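Local coordinates for formimidoylglutamase (Bacillus subtilis, PDB 3M1R), which hydrolyses N-formimidoyl-L-glutamate to L-glutamate and formamide in histidine degradation, using manganese as cofactor, at residues F297-M300 against T301-A305. Numbering follows the deposited sequence.
Sequences FRDM and TSRAA
Arg303 reaches back alongside Asp299, four residues earlier. Its CB passes 3.7 Å from Met300 O, and CG lies 3.6 Å from Asp299 O. With CG anti to the carbonyl carbon (chi1 -71°) and the chain extended from CG to NE, the side chain runs back toward the start of the helix. CD comes within 3.4 Å of Asp299 OD1, and NE then donates to that same oxygen at 2.7 Å, forming a salt bridge. OD1 sits at the guanidinium edge, almost in its plane, whereas NE meets it from the syn side but 28° out of the carboxylate plane. NH1 stays 3.9 Å from Asp299 OD1, so NE makes the one side-chain bond of this pair; the two planes stand 78° apart. At the tip, Arg303 NH2 reaches Ile260 O of the second subunit, whose backbone carbonyls also bind Arg298. Two i+4 to i backbone hydrogen bonds begin the helix: Arg303 N to Asp299 O (2.8 Å) and Ala304 N to Met300 O (3.0 Å). Asp299 occupies the N-cap position, yet its carboxylate serves Arg303 instead of capping. This is an i to i+4 salt bridge over the first turn of helix 300-318, following strand 283-289 of the arginase-family alpha/beta fold, at a subunit interface.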
ATOM      1  N   PHE D 297      -2.784   8.587   4.863  1.00 29.16           N
ATOM      2  CA  PHE D 297      -1.791   7.677   5.402  1.00 27.60           C
ATOM      3  C   PHE D 297      -2.207   7.267   6.803  1.00 22.93           C
ATOM      4  O   PHE D 297      -2.346   8.111   7.679  1.00 27.20           O
ATOM      5  CB  PHE D 297      -0.386   8.265   5.425  1.00 34.74           C
ATOM      6  CG  PHE D 297       0.627   7.296   5.937  1.00 36.73           C
ATOM      7  CD1 PHE D 297       1.000   7.301   7.279  1.00 36.47           C
ATOM      8  CD2 PHE D 297       1.148   6.326   5.101  1.00 35.39           C
ATOM      9  CE1 PHE D 297       1.912   6.374   7.761  1.00 33.21           C
ATOM     10  CE2 PHE D 297       2.072   5.392   5.576  1.00 37.83           C
ATOM     11  CZ  PHE D 297       2.457   5.423   6.911  1.00 35.02           C
ATOM     12  N   ARG D 298      -2.339   5.961   7.017  1.00 26.03           N
ATOM     13  CA  ARG D 298      -2.992   5.432   8.197  1.00 28.72           C
ATOM     14  C   ARG D 298      -4.285   6.222   8.326  1.00 34.76           C
ATOM     15  O   ARG D 298      -5.049   6.289   7.357  1.00 34.73           O
ATOM     16  CB  ARG D 298      -2.086   5.532   9.433  1.00 30.58           C
ATOM     17  CG  ARG D 298      -0.829   4.631   9.325  1.00 37.56           C
ATOM     18  CD  ARG D 298       0.138   4.861  10.473  1.00 29.66           C
ATOM     19  NE  ARG D 298      -0.450   4.488  11.761  1.00 28.11           N
ATOM     20  CZ  ARG D 298       0.173   4.634  12.931  1.00 29.43           C
ATOM     21  NH1 ARG D 298       1.388   5.155  12.973  1.00 27.35           N
ATOM     22  NH2 ARG D 298      -0.413   4.247  14.061  1.00 24.89           N
ATOM     23  N   ASP D 299      -4.529   6.841   9.479  1.00 29.14           N
ATOM     24  CA  ASP D 299      -5.694   7.724   9.610  1.00 28.46           C
ATOM     25  C   ASP D 299      -5.296   9.101  10.154  1.00 27.37           C
ATOM     26  O   ASP D 299      -6.059   9.731  10.879  1.00 27.07           O
ATOM     27  CB  ASP D 299      -6.782   7.099  10.497  1.00 25.77           C
ATOM     28  CG  ASP D 299      -6.322   6.874  11.949  1.00 38.02           C
ATOM     29  OD1 ASP D 299      -5.098   6.855  12.206  1.00 44.92           O
ATOM     30  OD2 ASP D 299      -7.189   6.703  12.842  1.00 39.38           O
HETATM   31  N   MSE D 300      -4.105   9.545   9.775  1.00 27.24           N
HETATM   32  CA  MSE D 300      -3.524  10.802  10.231  1.00 27.05           C
HETATM   33  C   MSE D 300      -4.465  11.963  10.125  1.00 29.45           C
HETATM   34  O   MSE D 300      -4.485  12.812  11.004  1.00 26.59           O
HETATM   35  CB  MSE D 300      -2.319  11.177   9.387  1.00 29.76           C
HETATM   36  CG  MSE D 300      -1.012  10.523   9.809  1.00 44.97           C
HETATM   37 SE   MSE D 300       0.409  11.005   8.533  0.72 40.42          SE
HETATM   38  CE  MSE D 300       0.335  12.951   8.732  1.00 23.54           C
ATOM     39  N   THR D 301      -5.192  12.034   9.015  1.00 23.10           N
ATOM     40  CA  THR D 301      -6.025  13.184   8.739  1.00 24.45           C
ATOM     41  C   THR D 301      -7.328  13.097   9.525  1.00 27.54           C
ATOM     42  O   THR D 301      -7.869  14.111   9.933  1.00 32.14           O
ATOM     43  CB  THR D 301      -6.270  13.379   7.218  1.00 26.19           C
ATOM     44  OG1 THR D 301      -5.011  13.324   6.519  1.00 28.68           O
ATOM     45  CG2 THR D 301      -6.903  14.747   6.976  1.00 24.98           C
ATOM     46  N   SER D 302      -7.808  11.883   9.772  1.00 25.50           N
ATOM     47  CA  SER D 302      -8.955  11.706  10.646  1.00 25.26           C
ATOM     48  C   SER D 302      -8.545  12.004  12.100  1.00 31.13           C
ATOM     49  O   SER D 302      -9.345  12.543  12.854  1.00 29.90           O
ATOM     50  CB  SER D 302      -9.567  10.303  10.496  1.00 28.15           C
ATOM     51  OG  SER D 302     -10.113  10.121   9.191  1.00 35.84           O
ATOM     52  N   ARG D 303      -7.306  11.679  12.491  1.00 31.91           N
ATOM     53  CA  ARG D 303      -6.845  12.021  13.852  1.00 33.05           C
ATOM     54  C   ARG D 303      -6.748  13.543  14.009  1.00 34.51           C
ATOM     55  O   ARG D 303      -7.180  14.091  15.028  1.00 33.22           O
ATOM     56  CB  ARG D 303      -5.496  11.369  14.209  1.00 23.64           C
ATOM     57  CG  ARG D 303      -5.551   9.856  14.435  1.00 31.72           C
ATOM     58  CD  ARG D 303      -4.167   9.211  14.515  1.00 34.29           C
ATOM     59  NE  ARG D 303      -4.272   7.760  14.656  1.00 42.06           N
ATOM     60  CZ  ARG D 303      -3.933   7.085  15.755  1.00 47.41           C
ATOM     61  NH1 ARG D 303      -4.081   5.773  15.809  1.00 51.27           N
ATOM     62  NH2 ARG D 303      -3.427   7.716  16.805  1.00 39.07           N
ATOM     63  N   ALA D 304      -6.168  14.207  13.004  1.00 25.44           N
ATOM     64  CA  ALA D 304      -6.084  15.668  12.971  1.00 28.24           C
ATOM     65  C   ALA D 304      -7.470  16.288  13.118  1.00 24.92           C
ATOM     66  O   ALA D 304      -7.662  17.249  13.867  1.00 26.95           O
ATOM     67  CB  ALA D 304      -5.451  16.131  11.683  1.00 27.41           C
ATOM     68  N   ALA D 305      -8.437  15.721  12.405  1.00 28.85           N
ATOM     69  CA  ALA D 305      -9.825  16.174  12.485  1.00 31.19           C
ATOM     70  C   ALA D 305     -10.406  15.957  13.896  1.00 34.82           C
ATOM     71  O   ALA D 305     -11.065  16.839  14.457  1.00 32.26           O
ATOM     72  CB  ALA D 305     -10.679  15.462  11.427  1.00 24.72           C
TER